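Local coordinates for dihydrodipicolinate reductase N-terminus domain-containing protein (Mycobacterium smegmatis, PDB 6IAQ) that binds NADP in a Rossmann-type domain and acts as a native amine dehydrogenase, probably catalysing the asymmetric reductive amination of ketones, at residues A81-L86 and T105-M110; E109-W114 and R205-A210; T136-Q141 and V325-L330. All coordinates share one frame; numbering follows the deposited sequence.

Contact 1 (A81-L86 and T105-M110). With NAP (NADP nicotinamide-adenine-dinucleotide phosphate), chain F; EDO (1,2-ethanediol), chain E.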
loop_
_atom_site.group_PDB
_atom_site.type_symbol
_atom_site.label_atom_id
_atom_site.label_comp_id
_atom_site.label_asym_id
_atom_site.label_seq_id
_atom_site.Cartn_x
_atom_site.Cartn_y
_atom_site.Cartn_z
ATOM N N ALA A 81 21.358 7.858 -10.756
ATOM C CA ALA A 81 21.729 6.518 -10.247
ATOM C C ALA A 81 23.260 6.454 -10.191
ATOM O O ALA A 81 23.860 5.848 -11.142
ATOM C CB ALA A 81 21.124 5.472 -11.115
ATOM N N VAL A 82 23.861 7.061 -9.172
ATOM C CA VAL A 82 25.356 7.073 -9.100
ATOM C C VAL A 82 25.846 6.527 -7.764
ATOM O O VAL A 82 26.673 5.626 -7.849
ATOM C CB VAL A 82 26.042 8.396 -9.534
ATOM C CG1 VAL A 82 25.159 9.306 -10.352
ATOM C CG2 VAL A 82 26.789 9.112 -8.428
ATOM N N ASN A 83 25.387 7.015 -6.614
ATOM C CA ASN A 83 25.914 6.595 -5.288
ATOM C C ASN A 83 24.785 6.583 -4.241
ATOM O O ASN A 83 23.616 6.878 -4.612
ATOM C CB ASN A 83 27.099 7.463 -4.870
ATOM C CG ASN A 83 26.776 8.940 -4.947
ATOM O OD1 ASN A 83 25.619 9.323 -4.743
ATOM N ND2 ASN A 83 27.784 9.754 -5.270
ATOM N N SER A 84 25.118 6.275 -2.978
ATOM C CA SER A 84 24.148 5.861 -1.931
ATOM C C SER A 84 24.071 6.892 -0.802
ATOM O O SER A 84 22.959 7.189 -0.347
ATOM C CB SER A 84 24.535 4.504 -1.381
ATOM O OG SER A 84 24.419 3.501 -2.383
ATOM N N TYR A 85 25.215 7.366 -0.312
ATOM C CA TYR A 85 25.333 8.115 0.967
ATOM C C TYR A 85 25.470 9.611 0.652
ATOM O O TYR A 85 26.162 9.960 -0.300
ATOM C CB TYR A 85 26.474 7.519 1.793
ATOM C CG TYR A 85 26.406 6.018 1.915
ATOM C CD1 TYR A 85 25.330 5.405 2.541
ATOM C CD2 TYR A 85 27.352 5.203 1.327
ATOM C CE1 TYR A 85 25.233 4.026 2.641
ATOM C CE2 TYR A 85 27.268 3.817 1.401
ATOM C CZ TYR A 85 26.205 3.228 2.068
ATOM O OH TYR A 85 26.114 1.873 2.132
ATOM N N LEU A 86 24.772 10.458 1.413
ATOM C CA LEU A 86 24.701 11.934 1.196
ATOM C C LEU A 86 26.120 12.542 1.180
ATOM O O LEU A 86 26.354 13.549 0.451
ATOM C CB LEU A 86 23.826 12.575 2.273
ATOM C CG LEU A 86 23.016 13.796 1.837
ATOM C CD1 LEU A 86 22.429 13.647 0.445
ATOM C CD2 LEU A 86 21.929 14.129 2.836
ATOM N N THR A 105 16.559 10.552 -7.245
ATOM C CA THR A 105 17.812 9.779 -7.064
ATOM C C THR A 105 17.545 8.439 -6.372
ATOM O O THR A 105 16.668 8.389 -5.487
ATOM C CB THR A 105 18.851 10.594 -6.292
ATOM O OG1 THR A 105 20.075 9.855 -6.240
ATOM C CG2 THR A 105 18.433 10.952 -4.888
ATOM N N LEU A 106 18.352 7.435 -6.707
ATOM C CA LEU A 106 18.322 6.103 -6.050
ATOM C C LEU A 106 19.095 6.138 -4.749
ATOM O O LEU A 106 19.060 5.101 -4.060
ATOM C CB LEU A 106 18.899 5.051 -7.001
ATOM C CG LEU A 106 18.031 4.756 -8.209
ATOM C CD1 LEU A 106 18.610 3.609 -8.989
ATOM C CD2 LEU A 106 16.564 4.539 -7.810
ATOM N N SER A 107 19.809 7.237 -4.411
ATOM C CA SER A 107 20.629 7.283 -3.177
ATOM C C SER A 107 19.807 6.758 -1.983
ATOM O O SER A 107 18.827 7.399 -1.629
ATOM C CB SER A 107 21.196 8.658 -2.916
ATOM O OG SER A 107 22.153 8.993 -3.918
ATOM N N GLU A 108 20.231 5.650 -1.362
ATOM C CA GLU A 108 19.444 4.953 -0.312
ATOM C C GLU A 108 19.289 5.891 0.890
ATOM O O GLU A 108 18.225 5.900 1.513
ATOM C CB GLU A 108 20.078 3.604 0.074
ATOM C CG GLU A 108 19.950 2.552 -1.022
ATOM C CD GLU A 108 21.082 2.479 -2.023
ATOM O OE1 GLU A 108 21.822 3.494 -2.152
ATOM O OE2 GLU A 108 21.202 1.425 -2.701
ATOM N N GLU A 109 20.326 6.656 1.230
ATOM C CA GLU A 109 20.256 7.571 2.395
ATOM C C GLU A 109 19.258 8.702 2.102
ATOM O O GLU A 109 18.586 9.163 3.048
ATOM C CB GLU A 109 21.645 8.071 2.801
ATOM C CG GLU A 109 21.605 8.742 4.144
ATOM C CD GLU A 109 22.893 9.399 4.606
ATOM O OE1 GLU A 109 23.926 9.248 3.912
ATOM O OE2 GLU A 109 22.845 10.060 5.657
ATOM N N MET A 110 19.086 9.094 0.835
ATOM C CA MET A 110 18.166 10.203 0.477
ATOM C C MET A 110 16.704 9.752 0.667
ATOM O O MET A 110 15.823 10.604 0.584
ATOM C CB MET A 110 18.387 10.673 -0.962
ATOM C CG MET A 110 19.441 11.767 -1.092
ATOM S SD MET A 110 18.918 13.313 -0.261
ATOM C CE MET A 110 17.601 13.848 -1.341
HETATM P PA NAP F . 26.741 1.171 -11.154
HETATM O O1A NAP F . 26.382 0.271 -12.240
HETATM O O2A NAP F . 28.124 1.151 -10.437
HETATM O O5B NAP F . 26.470 2.681 -11.713
HETATM C C5B NAP F . 26.977 3.855 -11.064
HETATM C C4B NAP F . 27.198 4.922 -12.128
HETATM O O4B NAP F . 27.635 6.149 -11.549
HETATM C C3B NAP F . 28.251 4.558 -13.209
HETATM O O3B NAP F . 27.574 4.802 -14.466
HETATM C C2B NAP F . 29.395 5.557 -13.057
HETATM O O2B NAP F . 29.937 6.024 -14.312
HETATM C C1B NAP F . 28.619 6.702 -12.482
HETATM N N9A NAP F . 29.358 7.709 -11.723
HETATM C C8A NAP F . 30.115 7.564 -10.617
HETATM N N7A NAP F . 30.517 8.777 -10.220
HETATM C C5A NAP F . 29.937 9.689 -11.035
HETATM C C6A NAP F . 29.896 11.166 -11.182
HETATM N N6A NAP F . 30.568 11.953 -10.353
HETATM N N1A NAP F . 29.178 11.690 -12.174
HETATM C C2A NAP F . 28.461 10.952 -13.046
HETATM N N3A NAP F . 28.433 9.600 -12.993
HETATM C C4A NAP F . 29.177 8.980 -12.033
HETATM O O3 NAP F . 25.676 1.067 -9.905
HETATM P PN NAP F . 24.036 0.873 -10.058
HETATM O O1N NAP F . 23.600 -0.544 -9.851
HETATM O O2N NAP F . 23.532 1.579 -11.267
HETATM O O5D NAP F . 23.766 1.705 -8.719
HETATM C C5D NAP F . 23.949 3.117 -8.556
HETATM C C4D NAP F . 23.571 3.636 -7.197
HETATM O O4D NAP F . 22.126 3.448 -7.036
HETATM C C3D NAP F . 24.309 2.916 -6.105
HETATM O O3D NAP F . 24.753 3.786 -5.080
HETATM C C2D NAP F . 23.248 1.951 -5.559
HETATM O O2D NAP F . 23.556 1.607 -4.202
HETATM C C1D NAP F . 21.946 2.771 -5.794
HETATM N N1N NAP F . 20.758 1.904 -5.883
HETATM C C2N NAP F . 19.722 2.205 -5.123
HETATM C C3N NAP F . 18.608 1.378 -5.132
HETATM C C7N NAP F . 17.378 1.712 -4.317
HETATM O O7N NAP F . 16.513 0.838 -4.267
HETATM N N7N NAP F . 17.230 2.909 -3.721
HETATM C C4N NAP F . 18.603 0.253 -5.956
HETATM C C5N NAP F . 19.706 -0.041 -6.752
HETATM C C6N NAP F . 20.769 0.825 -6.686
HETATM P P2B NAP F . 30.666 5.049 -15.346
HETATM O O1X NAP F . 29.640 4.115 -15.921
HETATM O O2X NAP F . 31.072 5.961 -16.502
HETATM O O3X NAP F . 31.761 4.498 -14.428
HETATM C C1 EDO E . 19.335 -1.882 -2.772
HETATM O O1 EDO E . 19.356 -0.571 -2.284
HETATM C C2 EDO E . 17.963 -2.448 -2.665
HETATM O O2 EDO E . 17.168 -2.140 -3.807
HETATM O O HOH W 1 22.166 7.713 -6.920
#
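From CB, E108 places CG anti to its carbonyl carbon, beside the backbone N (chi1 -71°). The chain then bends at chi2 (91°), so that the carboxylate turns to the nicotinamide ribose and toward C2N of the ring. CG lies near the nicotinamide amide N7N and near O1 of an ethanediol, probably from the crystallisation liquor. CD sits 3.4 Å from NAP C2N. OE1 accepts from S84 OG at 2.6 Å, met from above the carboxylate plane. OE2 accepts from the ribose hydroxyl NAP O2D at 2.8 Å and from the ethanediol. NAP O3D donates to S84 OG at 2.7 Å. Both hydroxyls of the nicotinamide ribose are thus bound by this pair of loops, which follow strands 77-80 and 102-105 of the Rossmann sheet.

Between the loops, S107 OG donates to N83 O from above the carbonyl plane, and a water bridges that oxygen to V82 N and T105 OG1. E109 N meets S84 O in the carbonyl plane at 3.1 Å. The extended E109 side chain brings OE1 to L86 N, 2.9 Å away, at the start of helix 86-98; its OE2 is held by S117 and T116. NAP N7N donates an almost straight hydrogen bond to L106 O, 2.9 Å away. The E108 carboxylate is buried, and the donors S84 OG on OE1 and NAP O2D on OE2 probably favour its ionised form.

Contact 2 (E109-W114 and R205-A210)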
loop_
_atom_site.group_PDB
_atom_site.type_symbol
_atom_site.label_atom_id
_atom_site.label_comp_id
_atom_site.label_asym_id
_atom_site.label_seq_id
_atom_site.Cartn_x
_atom_site.Cartn_y
_atom_site.Cartn_z
ATOM N N GLU A 109 20.326 6.656 1.230
ATOM C CA GLU A 109 20.256 7.571 2.395
ATOM C C GLU A 109 19.258 8.702 2.102
ATOM O O GLU A 109 18.586 9.163 3.048
ATOM C CB GLU A 109 21.645 8.071 2.801
ATOM C CG GLU A 109 21.605 8.742 4.144
ATOM C CD GLU A 109 22.893 9.399 4.606
ATOM O OE1 GLU A 109 23.926 9.248 3.912
ATOM O OE2 GLU A 109 22.845 10.060 5.657
ATOM N N MET A 110 19.086 9.094 0.835
ATOM C CA MET A 110 18.166 10.203 0.477
ATOM C C MET A 110 16.704 9.752 0.667
ATOM O O MET A 110 15.823 10.604 0.584
ATOM C CB MET A 110 18.387 10.673 -0.962
ATOM C CG MET A 110 19.441 11.767 -1.092
ATOM S SD MET A 110 18.918 13.313 -0.261
ATOM C CE MET A 110 17.601 13.848 -1.341
ATOM N N LEU A 111 16.434 8.463 0.910
ATOM C CA LEU A 111 15.038 7.997 1.168
ATOM C C LEU A 111 14.450 8.845 2.299
ATOM O O LEU A 111 13.259 9.296 2.173
ATOM C CB LEU A 111 15.044 6.511 1.541
ATOM C CG LEU A 111 13.662 5.910 1.809
ATOM C CD1 LEU A 111 12.882 5.756 0.521
ATOM C CD2 LEU A 111 13.817 4.582 2.546
ATOM N N TYR A 112 15.242 9.051 3.347
ATOM C CA TYR A 112 14.862 9.867 4.517
ATOM C C TYR A 112 16.139 10.289 5.232
ATOM O O TYR A 112 16.601 9.598 6.138
ATOM C CB TYR A 112 13.901 9.104 5.433
ATOM C CG TYR A 112 13.118 10.029 6.333
ATOM C CD1 TYR A 112 11.919 10.604 5.915
ATOM C CD2 TYR A 112 13.624 10.388 7.574
ATOM C CE1 TYR A 112 11.231 11.496 6.729
ATOM C CE2 TYR A 112 12.949 11.274 8.399
ATOM C CZ TYR A 112 11.757 11.830 7.968
ATOM O OH TYR A 112 11.091 12.697 8.772
ATOM N N PRO A 113 16.784 11.395 4.784
ATOM C CA PRO A 113 18.131 11.733 5.248
ATOM C C PRO A 113 18.234 12.668 6.455
ATOM O O PRO A 113 19.353 12.867 6.928
ATOM C CB PRO A 113 18.673 12.436 4.001
ATOM C CG PRO A 113 17.489 13.235 3.496
ATOM C CD PRO A 113 16.317 12.305 3.722
ATOM N N TRP A 114 17.104 13.188 6.944
ATOM C CA TRP A 114 17.067 14.288 7.940
ATOM C C TRP A 114 17.839 13.898 9.221
ATOM O O TRP A 114 18.507 14.786 9.793
ATOM C CB TRP A 114 15.621 14.647 8.271
ATOM C CG TRP A 114 14.817 15.090 7.091
ATOM C CD1 TRP A 114 13.874 14.351 6.448
ATOM C CD2 TRP A 114 14.884 16.353 6.400
ATOM N NE1 TRP A 114 13.356 15.073 5.402
ATOM C CE2 TRP A 114 13.931 16.310 5.359
ATOM C CE3 TRP A 114 15.628 17.522 6.567
ATOM C CZ2 TRP A 114 13.713 17.379 4.482
ATOM C CZ3 TRP A 114 15.413 18.581 5.710
ATOM C CH2 TRP A 114 14.473 18.519 4.666
ATOM N N ARG A 205 18.304 1.932 8.419
ATOM C CA ARG A 205 18.137 3.048 9.374
ATOM C C ARG A 205 17.262 4.128 8.729
ATOM O O ARG A 205 16.344 4.683 9.381
ATOM C CB ARG A 205 19.515 3.538 9.821
ATOM C CG ARG A 205 19.466 4.850 10.597
ATOM C CD ARG A 205 18.678 4.739 11.889
ATOM N NE ARG A 205 18.370 6.103 12.273
ATOM C CZ ARG A 205 19.219 6.913 12.882
ATOM N NH1 ARG A 205 20.416 6.470 13.231
ATOM N NH2 ARG A 205 18.850 8.142 13.186
ATOM N N ASN A 206 17.519 4.431 7.461
ATOM C CA ASN A 206 16.730 5.459 6.750
ATOM C C ASN A 206 15.297 4.934 6.598
ATOM O O ASN A 206 14.360 5.751 6.745
ATOM C CB ASN A 206 17.426 5.865 5.465
ATOM C CG ASN A 206 18.790 6.444 5.761
ATOM O OD1 ASN A 206 19.802 5.799 5.461
ATOM N ND2 ASN A 206 18.806 7.629 6.385
ATOM N N VAL A 207 15.122 3.632 6.345
ATOM C CA VAL A 207 13.753 3.038 6.240
ATOM C C VAL A 207 12.987 3.305 7.544
ATOM O O VAL A 207 11.863 3.812 7.479
ATOM C CB VAL A 207 13.810 1.534 5.905
ATOM C CG1 VAL A 207 12.437 0.876 6.053
ATOM C CG2 VAL A 207 14.313 1.331 4.486
ATOM N N LEU A 208 13.565 2.946 8.679
ATOM C CA LEU A 208 12.880 3.065 9.991
ATOM C C LEU A 208 12.682 4.543 10.364
ATOM O O LEU A 208 11.632 4.856 10.944
ATOM C CB LEU A 208 13.666 2.287 11.040
ATOM C CG LEU A 208 13.770 0.784 10.800
ATOM C CD1 LEU A 208 14.380 0.064 11.990
ATOM C CD2 LEU A 208 12.423 0.175 10.417
ATOM N N ASP A 209 13.602 5.440 10.005
ATOM C CA ASP A 209 13.418 6.892 10.292
ATOM C C ASP A 209 12.155 7.354 9.564
ATOM O O ASP A 209 11.361 8.093 10.142
ATOM C CB ASP A 209 14.629 7.742 9.878
ATOM C CG ASP A 209 15.878 7.565 10.747
ATOM O OD1 ASP A 209 15.756 7.009 11.861
ATOM O OD2 ASP A 209 16.981 7.993 10.303
ATOM N N ALA A 210 11.959 6.918 8.317
ATOM C CA ALA A 210 10.782 7.289 7.495
ATOM C C ALA A 210 9.501 6.756 8.159
ATOM O O ALA A 210 8.522 7.526 8.230
ATOM C CB ALA A 210 10.924 6.765 6.086
HETATM O O HOH W 2 17.340 10.060 8.501
#
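The turn that follows strand 102-105 of the Rossmann sheet packs on helix 203-215, within the C-terminal family region. Y112 and N206 carry about equal shares of the contact, more than any other residue. In Y112, CG is anti to the backbone N (chi1 -159°), which lays the ring alongside the helix. A210 CA forms a CH-pi contact over one face, 4.0 Å from the ring centroid and 21° off the normal. D209 CB reaches CD2 of the ring at 3.6 Å. W114 CD1 lies over the opposite face, toward its rim.

One turn earlier on the helix, N206 ND2 donates to Y112 O at 3.0 Å. The donor sits above the carbonyl plane, and the hydrogen bond is bent (N-H...O angle 148°). ND2 is also bonded to T116 OG1. A water adds to the grip on Y112 O and links it to D209 OD2. D209 OD1 uses its syn lone pair for R205 NE, a salt bridge of 2.8 Å along the helix. L111 CD2 meets V207 CG2 at 3.8 Å, on the side where helix 141-153 closes in. Two donors therefore satisfy the Y112 carbonyl, and R205 probably keeps the D209 carboxylate charged.

Contact 3 (T136-Q141 and V325-L330). With NAP (NADP nicotinamide-adenine-dinucleotide phosphate), chain F.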
loop_
_atom_site.group_PDB
_atom_site.type_symbol
_atom_site.label_atom_id
_atom_site.label_comp_id
_atom_site.label_asym_id
_atom_site.label_seq_id
_atom_site.Cartn_x
_atom_site.Cartn_y
_atom_site.Cartn_z
ATOM N N THR A 136 14.299 14.353 -4.388
ATOM C CA THR A 136 13.580 13.180 -3.800
ATOM C C THR A 136 14.426 11.911 -3.959
ATOM O O THR A 136 14.761 11.574 -5.103
ATOM C CB THR A 136 12.209 12.997 -4.455
ATOM O OG1 THR A 136 11.409 14.156 -4.172
ATOM C CG2 THR A 136 11.510 11.739 -3.972
ATOM N N GLY A 137 14.755 11.266 -2.853
ATOM C CA GLY A 137 15.279 9.888 -2.826
ATOM C C GLY A 137 14.167 8.872 -2.964
ATOM O O GLY A 137 13.209 8.918 -2.157
ATOM N N THR A 138 14.286 7.975 -3.944
ATOM C CA THR A 138 13.317 6.882 -4.175
ATOM C C THR A 138 14.098 5.633 -4.595
ATOM O O THR A 138 15.301 5.550 -4.290
ATOM C CB THR A 138 12.235 7.341 -5.147
ATOM O OG1 THR A 138 11.309 6.286 -5.401
ATOM C CG2 THR A 138 12.808 7.818 -6.460
ATOM N N GLY A 139 13.410 4.702 -5.249
ATOM C CA GLY A 139 13.933 3.369 -5.584
ATOM C C GLY A 139 13.060 2.284 -4.987
ATOM O O GLY A 139 11.815 2.543 -4.734
ATOM N N TYR A 140 13.665 1.114 -4.765
ATOM C CA TYR A 140 12.931 -0.111 -4.341
ATOM C C TYR A 140 12.145 0.179 -3.053
ATOM O O TYR A 140 10.949 -0.203 -2.936
ATOM C CB TYR A 140 13.900 -1.278 -4.139
ATOM C CG TYR A 140 13.197 -2.486 -3.563
ATOM C CD1 TYR A 140 12.244 -3.164 -4.306
ATOM C CD2 TYR A 140 13.404 -2.869 -2.251
ATOM C CE1 TYR A 140 11.532 -4.217 -3.775
ATOM C CE2 TYR A 140 12.736 -3.956 -1.714
ATOM C CZ TYR A 140 11.782 -4.614 -2.473
ATOM O OH TYR A 140 11.111 -5.676 -1.937
ATOM N N GLN A 141 12.785 0.851 -2.108
ATOM C CA GLN A 141 12.292 1.009 -0.708
ATOM C C GLN A 141 10.964 1.768 -0.702
ATOM O O GLN A 141 10.164 1.544 0.245
ATOM C CB GLN A 141 13.274 1.742 0.207
ATOM C CG GLN A 141 14.760 1.488 -0.067
ATOM C CD GLN A 141 15.297 2.601 -0.928
ATOM O OE1 GLN A 141 14.845 2.765 -2.060
ATOM N NE2 GLN A 141 16.132 3.464 -0.334
ATOM N N VAL A 325 11.779 16.604 -0.771
ATOM C CA VAL A 325 10.435 16.013 -0.514
ATOM C C VAL A 325 10.598 14.487 -0.465
ATOM O O VAL A 325 10.967 13.898 -1.488
ATOM C CB VAL A 325 9.407 16.474 -1.563
ATOM C CG1 VAL A 325 8.038 15.867 -1.248
ATOM C CG2 VAL A 325 9.287 18.003 -1.627
ATOM N N THR A 326 10.359 13.885 0.685
ATOM C CA THR A 326 10.456 12.429 0.925
ATOM C C THR A 326 9.173 11.727 0.459
ATOM O O THR A 326 8.091 12.334 0.452
ATOM C CB THR A 326 10.775 12.152 2.394
ATOM O OG1 THR A 326 9.770 12.790 3.190
ATOM C CG2 THR A 326 12.141 12.667 2.776
ATOM N N VAL A 327 9.308 10.467 0.074
ATOM C CA VAL A 327 8.258 9.705 -0.662
ATOM C C VAL A 327 7.030 9.435 0.221
ATOM O O VAL A 327 5.955 9.248 -0.332
ATOM C CB VAL A 327 8.855 8.408 -1.226
ATOM C CG1 VAL A 327 9.814 8.744 -2.371
ATOM C CG2 VAL A 327 9.496 7.551 -0.136
ATOM N N ASP A 328 7.180 9.397 1.532
ATOM C CA ASP A 328 6.048 9.298 2.490
ATOM C C ASP A 328 5.117 10.510 2.356
ATOM O O ASP A 328 3.946 10.363 2.715
ATOM C CB ASP A 328 6.558 9.190 3.927
ATOM C CG ASP A 328 7.428 10.371 4.336
ATOM O OD1 ASP A 328 8.516 10.524 3.776
ATOM O OD2 ASP A 328 7.002 11.114 5.209
ATOM N N ARG A 329 5.600 11.648 1.850
ATOM C CA ARG A 329 4.842 12.923 1.760
ATOM C C ARG A 329 4.284 13.118 0.347
ATOM O O ARG A 329 3.476 14.049 0.153
ATOM C CB ARG A 329 5.738 14.114 2.134
ATOM C CG ARG A 329 6.213 14.101 3.578
ATOM C CD ARG A 329 6.779 15.449 4.021
ATOM N N LEU A 330 4.672 12.287 -0.623
ATOM C CA LEU A 330 4.195 12.446 -2.022
ATOM C C LEU A 330 2.831 11.781 -2.153
ATOM O O LEU A 330 2.482 10.942 -1.330
ATOM C CB LEU A 330 5.217 11.819 -2.969
ATOM C CG LEU A 330 6.531 12.585 -3.101
ATOM C CD1 LEU A 330 7.509 11.801 -3.954
ATOM C CD2 LEU A 330 6.316 13.973 -3.695
HETATM P PA NAP F . 26.741 1.171 -11.154
HETATM O O1A NAP F . 26.382 0.271 -12.240
HETATM O O2A NAP F . 28.124 1.151 -10.437
HETATM O O5B NAP F . 26.470 2.681 -11.713
HETATM C C5B NAP F . 26.977 3.855 -11.064
HETATM C C4B NAP F . 27.198 4.922 -12.128
HETATM O O4B NAP F . 27.635 6.149 -11.549
HETATM C C3B NAP F . 28.251 4.558 -13.209
HETATM O O3B NAP F . 27.574 4.802 -14.466
HETATM C C2B NAP F . 29.395 5.557 -13.057
HETATM O O2B NAP F . 29.937 6.024 -14.312
HETATM C C1B NAP F . 28.619 6.702 -12.482
HETATM N N9A NAP F . 29.358 7.709 -11.723
HETATM C C8A NAP F . 30.115 7.564 -10.617
HETATM N N7A NAP F . 30.517 8.777 -10.220
HETATM C C5A NAP F . 29.937 9.689 -11.035
HETATM C C6A NAP F . 29.896 11.166 -11.182
HETATM N N6A NAP F . 30.568 11.953 -10.353
HETATM N N1A NAP F . 29.178 11.690 -12.174
HETATM C C2A NAP F . 28.461 10.952 -13.046
HETATM N N3A NAP F . 28.433 9.600 -12.993
HETATM C C4A NAP F . 29.177 8.980 -12.033
HETATM O O3 NAP F . 25.676 1.067 -9.905
HETATM P PN NAP F . 24.036 0.873 -10.058
HETATM O O1N NAP F . 23.600 -0.544 -9.851
HETATM O O2N NAP F . 23.532 1.579 -11.267
HETATM O O5D NAP F . 23.766 1.705 -8.719
HETATM C C5D NAP F . 23.949 3.117 -8.556
HETATM C C4D NAP F . 23.571 3.636 -7.197
HETATM O O4D NAP F . 22.126 3.448 -7.036
HETATM C C3D NAP F . 24.309 2.916 -6.105
HETATM O O3D NAP F . 24.753 3.786 -5.080
HETATM C C2D NAP F . 23.248 1.951 -5.559
HETATM O O2D NAP F . 23.556 1.607 -4.202
HETATM C C1D NAP F . 21.946 2.771 -5.794
HETATM N N1N NAP F . 20.758 1.904 -5.883
HETATM C C2N NAP F . 19.722 2.205 -5.123
HETATM C C3N NAP F . 18.608 1.378 -5.132
HETATM C C7N NAP F . 17.378 1.712 -4.317
HETATM O O7N NAP F . 16.513 0.838 -4.267
HETATM N N7N NAP F . 17.230 2.909 -3.721
HETATM C C4N NAP F . 18.603 0.253 -5.956
HETATM C C5N NAP F . 19.706 -0.041 -6.752
HETATM C C6N NAP F . 20.769 0.825 -6.686
HETATM P P2B NAP F . 30.666 5.049 -15.346
HETATM O O1X NAP F . 29.640 4.115 -15.921
HETATM O O2X NAP F . 31.072 5.961 -16.502
HETATM O O3X NAP F . 31.761 4.498 -14.428
HETATM O O HOH W 3 12.185 10.080 -0.130
#
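T136 has OG1 anti to its carbonyl carbon (chi1 -63°) and CG2 anti to its backbone N, so the two branches part. OG1 turns to the V325 carbonyl, and CG2 lies toward V327 and L330. V327 keeps CG1 anti to its own carbonyl carbon, and this branch comes in over the end of strand 134-137. On the cofactor side, Q141 bends at chi2, which swings its amide to the nicotinamide.

T136 OG1 donates to V325 O at 2.7 Å. The hydroxyl lies in the carbonyl plane and on a lone pair. V327 CG1 touches the last two residues of the strand, T136 and G137, and T138 just after it. It is 3.4 Å from G137 O, and it also meets T136 CG2 and T138 CB. L330 CD1 reaches T136 CG2 from beyond the turn. A water accepts from V327 N and donates to G137 O at 2.6 Å, so it joins the two backbones beside the valine. T326 OG1 donates to D328 OD1 and R329 N to T326 O, which hold the turn 326-329 together.

The other end of 136-141 belongs to the cofactor site. Y140 N donates to the amide oxygen NAP O7N at 2.9 Å. NAP N7N donates to Q141 OE1 at 2.9 Å. G139 passes close to that amide with phi 122° and psi -155°, where a CB would press on the carbonyl O of T138. T138 OG1 is bonded to D142 near the start of helix 141-153. The carboxamide is therefore read through both its oxygen and its nitrogen, which would fix its rotation and probably orient the nicotinamide ring for hydride transfer.

Overall arrangement
From the N terminus, contact 1 comes first. It closes the loop around helix 86-98 and joins the ends of adjacent strands 77-80 and 102-105. Contact 2 starts on the same turn, sharing E109 and M110 with contact 1, and reaches forward to helix 203-215. Contact 3 opens inside that span, at the end of strand 134-137, and closes near the C terminus beyond edge strand 323-324. Contacts 2 and 3 therefore cross, while contact 1 lies in series before contact 3. L111 and Y112 pack on Q141 and T326. Contacts 1 and 3 both touch NADP, and contact 2 ties the loop after strand 102-105 to helix 203-215.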